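Hyaluronoglucosaminidase (Apis mellifera, PDB 1FCQ) probably hydrolyses hyaluronan as a family 56 glycosidase (EC 3.2.1.35) and is a major allergen of honeybee venom. Local coordinates at residues 118-123 / 206-211; 164-169 / 212-217. All blocks are in the same frame, centred on the assembly; numbering follows the deposited sequence.

Interaction 1: residues 118-123 / 206-211; sequences IFRQNW and MQENDK
The guanidinium of R120 presents an edge, not a face, to the carboxylate of E208. It grips side-on with two nitrogens: NE donates to E208 OE2 at 2.8 Å, and NH2 donates to E208 OE1, also at 2.8 Å and nearly straight at 170°. Both acceptors lie close to the guanidinium plane, yet the carboxylate is turned 41° against it. OE2 is met on its syn side, close to the carboxylate plane, and OE1 from above that plane. The indole of W123 lies in the same segment as the arginine, with Q121 CA over the centre of one face, 3.8 Å above the plane, R120 O nearer the rim of that face, and R120 NH1 at its edge. The arginine chain runs extended as far as CD and then bends at chi3 (77°), which brings NE to E208 OE2. In the (beta/alpha) barrel, residues 118-123 belong to the connection that follows strand 107-111, and E208 sits on helix 203-210, in the connection that follows strand 180-183. The ion pair thus ties together two excursions leaving successive parallel strands. NH2 also forms a salt bridge with E202, a second carboxylate that would be expected to reinforce the placement of the charged head. Beside the ion pair, I118 adds methyl contacts. Its CG2 packs against the carboxylate carbon, CD, of the buried E208 at 3.6 Å. I118 CD1 meets K211 NZ tip to tip at 4.0 Å, on the exposed margin.

Interaction 2: residues 164-169 / 212-217; sequences FMEETL and MSWLFE
L215 fills the buried half of this contact by offering a separate methyl to each of two side chains on helix 146-175. Its CD1 lies 3.9 Å from L169 CD2, the two leucines crossing at about a right angle, while its CD2 lies 4.1 Å from M165 CE. The methionine bends only at its last torsion (chi3 70°), which swings the terminal methyl round to that meeting. Behind these residues Y183 of strand 180-183 touches both L169 and L215, so the leucine pair is backed by the barrel wall. The backbones come close here, with E166 CA and L215 CA 6.3 Å apart. The side formed by W214 and E166 is more polar and partly exposed, though no less close. M165 CB meets the edge of the W214 indole at CZ3, 4.1 Å away. E166 has its CG anti to the backbone N (chi1 -169°), reaches out extended and crosses W214 at a slant. Its OE1 comes within 3.7 Å of W214 CB, and the carboxylate plane is inclined 26° to the ring. The carboxylate thus lies against the CB and ring carbons of W214 and near its carbonyl O, with no hydrogen bond between the two segments. In the helical layer round the (beta/alpha) barrel, this is the packing of helix 146-175, which leads into strand 180-183, beside the short helix 213-216, which leads into strand 221-222.

How the interactions relate
Interactions 1 and 2 are coupled through the chain itself, for helix 203-210 and helix 213-216 follow one another and each takes a different partner from the region between strands 107-111 and 180-183. Their centres lie about 14 Å apart, and their edges touch: I118 CG1 packs on M212 SD at 3.8 Å, and N209 O comes within 3.7 Å of F216 CD1. The two differ in chemistry, an ion pair with a buried carboxylate in interaction 1 and largely apolar packing in interaction 2. In TIM barrels the active site lies at the C-terminal ends of the strands. Both contacts use the connection leaving that end of strand 180-183, interaction 1 against the excursion after strand 107-111, interaction 2 against helix 146-175.

Interaction 1: residues 118-123 / 206-211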
ATOM      1  N   ILE A 118     -14.611   3.020   0.752  1.00 14.36           N
ATOM      2  CA  ILE A 118     -15.447   4.106   1.238  1.00 13.77           C
ATOM      3  C   ILE A 118     -15.797   4.937  -0.006  1.00 12.89           C
ATOM      4  O   ILE A 118     -14.963   5.557  -0.659  1.00 15.96           O
ATOM      5  CB  ILE A 118     -14.798   5.022   2.281  1.00 17.45           C
ATOM      6  CG1 ILE A 118     -14.327   4.250   3.512  1.00 21.05           C
ATOM      7  CG2 ILE A 118     -15.760   6.152   2.672  1.00 19.15           C
ATOM      8  CD1 ILE A 118     -15.439   3.583   4.302  1.00 23.64           C
ATOM      9  N   PHE A 119     -17.094   4.948  -0.321  1.00 15.35           N
ATOM     10  CA  PHE A 119     -17.575   5.622  -1.530  1.00 16.08           C
ATOM     11  C   PHE A 119     -17.064   7.046  -1.639  1.00 17.10           C
ATOM     12  O   PHE A 119     -16.526   7.477  -2.664  1.00 19.05           O
ATOM     13  CB  PHE A 119     -19.105   5.632  -1.502  1.00 19.09           C
ATOM     14  CG  PHE A 119     -19.805   6.108  -2.738  1.00 17.92           C
ATOM     15  CD1 PHE A 119     -19.898   5.270  -3.835  1.00 20.18           C
ATOM     16  CD2 PHE A 119     -20.410   7.352  -2.789  1.00 20.83           C
ATOM     17  CE1 PHE A 119     -20.554   5.669  -4.992  1.00 22.14           C
ATOM     18  CE2 PHE A 119     -21.073   7.759  -3.944  1.00 21.83           C
ATOM     19  CZ  PHE A 119     -21.140   6.907  -5.032  1.00 19.82           C
ATOM     20  N   ARG A 120     -17.213   7.805  -0.558  1.00 16.46           N
ATOM     21  CA  ARG A 120     -16.814   9.198  -0.539  1.00 15.92           C
ATOM     22  C   ARG A 120     -15.365   9.468  -0.872  1.00 18.73           C
ATOM     23  O   ARG A 120     -15.055  10.482  -1.511  1.00 20.52           O
ATOM     24  CB  ARG A 120     -17.141   9.790   0.843  1.00 17.00           C
ATOM     25  CG  ARG A 120     -16.849  11.295   0.897  1.00 18.76           C
ATOM     26  CD  ARG A 120     -17.052  11.759   2.346  1.00 21.17           C
ATOM     27  NE  ARG A 120     -15.887  11.342   3.119  1.00 22.28           N
ATOM     28  CZ  ARG A 120     -14.745  11.979   3.311  1.00 22.00           C
ATOM     29  NH1 ARG A 120     -14.527  13.194   2.824  1.00 24.06           N
ATOM     30  NH2 ARG A 120     -13.788  11.395   4.028  1.00 23.68           N
ATOM     31  N   GLN A 121     -14.448   8.563  -0.521  1.00 16.35           N
ATOM     32  CA  GLN A 121     -13.030   8.768  -0.772  1.00 16.23           C
ATOM     33  C   GLN A 121     -12.578   8.537  -2.196  1.00 19.78           C
ATOM     34  O   GLN A 121     -11.394   8.744  -2.515  1.00 20.89           O
ATOM     35  CB  GLN A 121     -12.212   7.887   0.186  1.00 16.36           C
ATOM     36  CG  GLN A 121     -12.370   8.306   1.636  1.00 17.98           C
ATOM     37  CD  GLN A 121     -11.756   7.316   2.611  1.00 21.27           C
ATOM     38  OE1 GLN A 121     -12.204   7.142   3.753  1.00 23.84           O
ATOM     39  NE2 GLN A 121     -10.712   6.669   2.131  1.00 13.73           N
ATOM     40  N   ASN A 122     -13.456   8.085  -3.081  1.00 17.02           N
ATOM     41  CA  ASN A 122     -13.110   7.930  -4.493  1.00 16.41           C
ATOM     42  C   ASN A 122     -13.240   9.285  -5.193  1.00 20.15           C
ATOM     43  O   ASN A 122     -14.121   9.517  -6.034  1.00 19.65           O
ATOM     44  CB  ASN A 122     -13.996   6.841  -5.105  1.00 17.35           C
ATOM     45  CG  ASN A 122     -13.601   5.498  -4.479  1.00 17.49           C
ATOM     46  OD1 ASN A 122     -12.552   4.981  -4.862  1.00 18.30           O
ATOM     47  ND2 ASN A 122     -14.420   5.014  -3.559  1.00 16.48           N
ATOM     48  N   TRP A 123     -12.303  10.183  -4.905  1.00 23.46           N
ATOM     49  CA  TRP A 123     -12.265  11.524  -5.438  1.00 26.29           C
ATOM     50  C   TRP A 123     -11.317  11.631  -6.635  1.00 21.74           C
ATOM     51  O   TRP A 123     -10.548  10.738  -6.956  1.00 26.10           O
ATOM     52  CB  TRP A 123     -11.728  12.551  -4.441  1.00 30.15           C
ATOM     53  CG  TRP A 123     -12.341  12.725  -3.101  1.00 33.05           C
ATOM     54  CD1 TRP A 123     -13.557  13.281  -2.814  1.00 33.04           C
ATOM     55  CD2 TRP A 123     -11.755  12.384  -1.834  1.00 30.18           C
ATOM     56  NE1 TRP A 123     -13.768  13.288  -1.460  1.00 33.52           N
ATOM     57  CE2 TRP A 123     -12.676  12.745  -0.833  1.00 31.17           C
ATOM     58  CE3 TRP A 123     -10.542  11.802  -1.448  1.00 28.00           C
ATOM     59  CZ2 TRP A 123     -12.427  12.540   0.524  1.00 31.40           C
ATOM     60  CZ3 TRP A 123     -10.292  11.609  -0.104  1.00 25.99           C
ATOM     61  CH2 TRP A 123     -11.229  11.974   0.872  1.00 25.69           C
ATOM     62  N   MET A 206     -10.738  10.114   9.248  1.00 15.03           N
ATOM     63  CA  MET A 206     -10.423   9.478  10.527  1.00 14.63           C
ATOM     64  C   MET A 206     -11.651   8.706  11.003  1.00 13.01           C
ATOM     65  O   MET A 206     -11.509   7.579  11.470  1.00 12.97           O
ATOM     66  CB  MET A 206      -9.965  10.492  11.573  1.00 18.42           C
ATOM     67  CG  MET A 206      -8.641  11.138  11.153  1.00 17.95           C
ATOM     68  SD  MET A 206      -8.063  12.183  12.511  1.00 24.35           S
ATOM     69  CE  MET A 206      -9.438  13.260  12.763  1.00 27.23           C
ATOM     70  N   GLN A 207     -12.822   9.328  10.881  1.00 16.56           N
ATOM     71  CA  GLN A 207     -14.057   8.683  11.297  1.00 17.89           C
ATOM     72  C   GLN A 207     -14.354   7.434  10.462  1.00 17.21           C
ATOM     73  O   GLN A 207     -14.706   6.387  11.025  1.00 17.08           O
ATOM     74  CB  GLN A 207     -15.247   9.637  11.198  1.00 16.87           C
ATOM     75  CG  GLN A 207     -15.078  10.964  11.917  1.00 26.61           C
ATOM     76  CD  GLN A 207     -16.345  11.794  11.898  1.00 38.05           C
ATOM     77  OE1 GLN A 207     -16.635  12.504  10.934  1.00 45.65           O
ATOM     78  NE2 GLN A 207     -17.155  11.729  12.952  1.00 45.53           N
ATOM     79  N   GLU A 208     -14.154   7.542   9.155  1.00 15.89           N
ATOM     80  CA  GLU A 208     -14.344   6.382   8.279  1.00 15.31           C
ATOM     81  C   GLU A 208     -13.332   5.295   8.600  1.00 19.29           C
ATOM     82  O   GLU A 208     -13.684   4.109   8.586  1.00 17.34           O
ATOM     83  CB  GLU A 208     -14.305   6.832   6.820  1.00 17.24           C
ATOM     84  CG  GLU A 208     -15.536   7.698   6.525  1.00 16.35           C
ATOM     85  CD  GLU A 208     -15.328   8.577   5.308  1.00 17.74           C
ATOM     86  OE1 GLU A 208     -14.191   8.707   4.808  1.00 18.45           O
ATOM     87  OE2 GLU A 208     -16.349   9.147   4.853  1.00 22.23           O
ATOM     88  N   ASN A 209     -12.084   5.621   8.959  1.00 15.07           N
ATOM     89  CA  ASN A 209     -11.146   4.571   9.354  1.00 10.81           C
ATOM     90  C   ASN A 209     -11.606   3.878  10.630  1.00 14.75           C
ATOM     91  O   ASN A 209     -11.451   2.668  10.778  1.00 17.44           O
ATOM     92  CB  ASN A 209      -9.741   5.153   9.563  1.00 13.90           C
ATOM     93  CG  ASN A 209      -9.078   5.507   8.248  1.00 17.18           C
ATOM     94  OD1 ASN A 209      -9.375   4.935   7.196  1.00 16.28           O
ATOM     95  ND2 ASN A 209      -8.114   6.431   8.318  1.00 16.13           N
ATOM     96  N   ASP A 210     -12.165   4.673  11.558  1.00 13.37           N
ATOM     97  CA  ASP A 210     -12.647   4.107  12.809  1.00 22.38           C
ATOM     98  C   ASP A 210     -13.758   3.090  12.545  1.00 16.85           C
ATOM     99  O   ASP A 210     -13.813   2.110  13.294  1.00 29.35           O
ATOM    100  CB  ASP A 210     -13.221   5.172  13.743  1.00 23.47           C
ATOM    101  CG  ASP A 210     -12.230   6.194  14.233  1.00 23.16           C
ATOM    102  OD1 ASP A 210     -11.014   5.959  14.259  1.00 19.79           O
ATOM    103  OD2 ASP A 210     -12.678   7.307  14.596  1.00 22.77           O
ATOM    104  N   LYS A 211     -14.588   3.301  11.541  1.00 18.76           N
ATOM    105  CA  LYS A 211     -15.703   2.386  11.302  1.00 26.70           C
ATOM    106  C   LYS A 211     -15.344   1.236  10.381  1.00 28.53           C
ATOM    107  O   LYS A 211     -16.173   0.390  10.033  1.00 32.17           O
ATOM    108  CB  LYS A 211     -16.920   3.154  10.786  1.00 34.27           C
ATOM    109  CG  LYS A 211     -16.683   4.079   9.618  1.00 40.09           C
ATOM    110  CD  LYS A 211     -16.627   3.384   8.270  1.00 40.03           C
ATOM    111  CE  LYS A 211     -17.957   3.481   7.532  1.00 47.03           C
ATOM    112  NZ  LYS A 211     -18.166   4.833   6.944  1.00 37.20           N
TER

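Interaction 2: residues 164-169 / 212-217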
ATOM      1  N   PHE A 164     -15.219  -7.663  -1.468  1.00 12.83           N
ATOM      2  CA  PHE A 164     -14.028  -7.996  -2.234  1.00 13.14           C
ATOM      3  C   PHE A 164     -12.760  -7.857  -1.390  1.00 12.44           C
ATOM      4  O   PHE A 164     -11.908  -8.747  -1.424  1.00 12.73           O
ATOM      5  CB  PHE A 164     -13.956  -7.130  -3.505  1.00 16.75           C
ATOM      6  CG  PHE A 164     -14.671  -7.745  -4.686  1.00 13.75           C
ATOM      7  CD1 PHE A 164     -16.031  -7.583  -4.879  1.00 16.99           C
ATOM      8  CD2 PHE A 164     -13.973  -8.531  -5.588  1.00 17.81           C
ATOM      9  CE1 PHE A 164     -16.677  -8.154  -5.956  1.00 18.99           C
ATOM     10  CE2 PHE A 164     -14.607  -9.128  -6.658  1.00 17.47           C
ATOM     11  CZ  PHE A 164     -15.968  -8.940  -6.845  1.00 15.40           C
ATOM     12  N   MET A 165     -12.630  -6.730  -0.675  1.00 13.32           N
ATOM     13  CA  MET A 165     -11.397  -6.562   0.109  1.00 12.76           C
ATOM     14  C   MET A 165     -11.314  -7.539   1.271  1.00 13.03           C
ATOM     15  O   MET A 165     -10.272  -8.149   1.545  1.00 12.54           O
ATOM     16  CB  MET A 165     -11.253  -5.121   0.599  1.00 14.32           C
ATOM     17  CG  MET A 165     -10.891  -4.159  -0.536  1.00 14.48           C
ATOM     18  SD  MET A 165     -10.557  -2.497   0.081  1.00 14.74           S
ATOM     19  CE  MET A 165      -9.000  -2.730   0.944  1.00 12.42           C
ATOM     20  N   GLU A 166     -12.398  -7.683   2.029  1.00 14.27           N
ATOM     21  CA  GLU A 166     -12.342  -8.585   3.182  1.00 15.46           C
ATOM     22  C   GLU A 166     -12.174 -10.029   2.771  1.00 13.40           C
ATOM     23  O   GLU A 166     -11.393 -10.741   3.398  1.00 14.85           O
ATOM     24  CB  GLU A 166     -13.577  -8.361   4.043  1.00 18.37           C
ATOM     25  CG  GLU A 166     -13.485  -9.059   5.387  1.00 17.00           C
ATOM     26  CD  GLU A 166     -14.648  -8.741   6.301  1.00 18.69           C
ATOM     27  OE1 GLU A 166     -15.541  -7.943   5.940  1.00 19.43           O
ATOM     28  OE2 GLU A 166     -14.642  -9.314   7.422  1.00 20.09           O
ATOM     29  N   GLU A 167     -12.863 -10.498   1.723  1.00 13.85           N
ATOM     30  CA  GLU A 167     -12.724 -11.886   1.333  1.00 14.24           C
ATOM     31  C   GLU A 167     -11.348 -12.226   0.815  1.00 15.78           C
ATOM     32  O   GLU A 167     -10.818 -13.300   1.089  1.00 16.16           O
ATOM     33  CB  GLU A 167     -13.769 -12.271   0.277  1.00 19.45           C
ATOM     34  CG  GLU A 167     -15.136 -12.522   0.881  1.00 19.70           C
ATOM     35  CD  GLU A 167     -15.076 -13.622   1.938  1.00 26.10           C
ATOM     36  OE1 GLU A 167     -14.531 -14.715   1.724  1.00 24.75           O
ATOM     37  OE2 GLU A 167     -15.592 -13.319   3.018  1.00 27.64           O
ATOM     38  N   THR A 168     -10.742 -11.278   0.100  1.00 14.60           N
ATOM     39  CA  THR A 168      -9.392 -11.491  -0.423  1.00 12.22           C
ATOM     40  C   THR A 168      -8.395 -11.600   0.735  1.00 11.92           C
ATOM     41  O   THR A 168      -7.508 -12.452   0.716  1.00 14.36           O
ATOM     42  CB  THR A 168      -8.979 -10.348  -1.358  1.00 10.90           C
ATOM     43  OG1 THR A 168      -9.997 -10.230  -2.370  1.00 13.42           O
ATOM     44  CG2 THR A 168      -7.647 -10.637  -2.015  1.00 13.08           C
ATOM     45  N   LEU A 169      -8.550 -10.693   1.702  1.00 13.20           N
ATOM     46  CA  LEU A 169      -7.633 -10.723   2.853  1.00  9.82           C
ATOM     47  C   LEU A 169      -7.841 -12.010   3.641  1.00 12.22           C
ATOM     48  O   LEU A 169      -6.853 -12.622   4.058  1.00 13.60           O
ATOM     49  CB  LEU A 169      -7.912  -9.484   3.714  1.00 11.59           C
ATOM     50  CG  LEU A 169      -7.125  -9.410   5.028  1.00 12.92           C
ATOM     51  CD1 LEU A 169      -5.626  -9.328   4.783  1.00 15.06           C
ATOM     52  CD2 LEU A 169      -7.593  -8.188   5.822  1.00 16.47           C
ATOM     53  N   MET A 212     -14.084   1.159   9.976  1.00 19.35           N
ATOM     54  CA  MET A 212     -13.602   0.110   9.099  1.00 16.59           C
ATOM     55  C   MET A 212     -12.911  -1.004   9.866  1.00 20.97           C
ATOM     56  O   MET A 212     -11.920  -1.596   9.452  1.00 16.86           O
ATOM     57  CB  MET A 212     -12.665   0.671   8.026  1.00 17.20           C
ATOM     58  CG  MET A 212     -13.386   0.825   6.685  1.00 23.22           C
ATOM     59  SD  MET A 212     -12.391   1.670   5.453  1.00 24.05           S
ATOM     60  CE  MET A 212     -10.969   0.610   5.276  1.00 20.65           C
ATOM     61  N   SER A 213     -13.514  -1.409  10.992  1.00 21.99           N
ATOM     62  CA  SER A 213     -13.041  -2.508  11.816  1.00 23.12           C
ATOM     63  C   SER A 213     -13.052  -3.825  11.065  1.00 23.16           C
ATOM     64  O   SER A 213     -12.188  -4.685  11.256  1.00 20.72           O
ATOM     65  CB  SER A 213     -13.908  -2.591  13.085  1.00 28.16           C
ATOM     66  OG  SER A 213     -13.762  -1.348  13.766  1.00 36.43           O
ATOM     67  N   TRP A 214     -13.947  -3.970  10.078  1.00 15.96           N
ATOM     68  CA  TRP A 214     -13.991  -5.171   9.271  1.00 18.17           C
ATOM     69  C   TRP A 214     -12.640  -5.368   8.569  1.00 19.77           C
ATOM     70  O   TRP A 214     -12.267  -6.504   8.332  1.00 20.83           O
ATOM     71  CB  TRP A 214     -15.112  -5.119   8.245  1.00 21.41           C
ATOM     72  CG  TRP A 214     -15.081  -3.959   7.297  1.00 19.89           C
ATOM     73  CD1 TRP A 214     -15.750  -2.784   7.428  1.00 16.29           C
ATOM     74  CD2 TRP A 214     -14.345  -3.861   6.072  1.00 20.94           C
ATOM     75  NE1 TRP A 214     -15.497  -1.952   6.359  1.00 18.75           N
ATOM     76  CE2 TRP A 214     -14.635  -2.604   5.517  1.00 17.04           C
ATOM     77  CE3 TRP A 214     -13.467  -4.726   5.408  1.00 14.78           C
ATOM     78  CZ2 TRP A 214     -14.083  -2.171   4.308  1.00 16.69           C
ATOM     79  CZ3 TRP A 214     -12.921  -4.293   4.202  1.00 20.10           C
ATOM     80  CH2 TRP A 214     -13.235  -3.030   3.675  1.00 15.75           C
ATOM     81  N   LEU A 215     -11.962  -4.276   8.208  1.00 17.82           N
ATOM     82  CA  LEU A 215     -10.655  -4.405   7.578  1.00 13.43           C
ATOM     83  C   LEU A 215      -9.513  -4.443   8.583  1.00 14.37           C
ATOM     84  O   LEU A 215      -8.703  -5.366   8.601  1.00 15.34           O
ATOM     85  CB  LEU A 215     -10.412  -3.252   6.583  1.00 13.88           C
ATOM     86  CG  LEU A 215      -9.056  -3.340   5.851  1.00 14.50           C
ATOM     87  CD1 LEU A 215      -8.965  -4.622   5.031  1.00 18.70           C
ATOM     88  CD2 LEU A 215      -8.853  -2.110   4.984  1.00 15.21           C
ATOM     89  N   PHE A 216      -9.462  -3.423   9.447  1.00 14.97           N
ATOM     90  CA  PHE A 216      -8.321  -3.315  10.366  1.00 12.87           C
ATOM     91  C   PHE A 216      -8.258  -4.381  11.423  1.00 16.32           C
ATOM     92  O   PHE A 216      -7.137  -4.751  11.805  1.00 18.56           O
ATOM     93  CB  PHE A 216      -8.298  -1.887  10.916  1.00 13.55           C
ATOM     94  CG  PHE A 216      -8.135  -0.877   9.796  1.00 13.90           C
ATOM     95  CD1 PHE A 216      -9.056   0.119   9.588  1.00 12.63           C
ATOM     96  CD2 PHE A 216      -7.016  -0.950   8.970  1.00 14.69           C
ATOM     97  CE1 PHE A 216      -8.907   1.041   8.567  1.00 15.62           C
ATOM     98  CE2 PHE A 216      -6.861  -0.043   7.938  1.00 15.67           C
ATOM     99  CZ  PHE A 216      -7.791   0.955   7.749  1.00 16.22           C
ATOM    100  N   GLU A 217      -9.380  -4.950  11.875  1.00 15.37           N
ATOM    101  CA  GLU A 217      -9.261  -6.034  12.861  1.00 19.97           C
ATOM    102  C   GLU A 217      -8.791  -7.319  12.186  1.00 17.58           C
ATOM    103  O   GLU A 217      -8.183  -8.178  12.825  1.00 21.62           O
ATOM    104  CB  GLU A 217     -10.580  -6.216  13.617  1.00 19.32           C
ATOM    105  CG  GLU A 217     -11.011  -4.923  14.297  1.00 34.45           C
ATOM    106  CD  GLU A 217     -11.457  -5.065  15.734  1.00 46.31           C
ATOM    107  OE1 GLU A 217     -12.382  -4.331  16.154  1.00 44.29           O
ATOM    108  OE2 GLU A 217     -10.870  -5.897  16.461  1.00 52.99           O
TER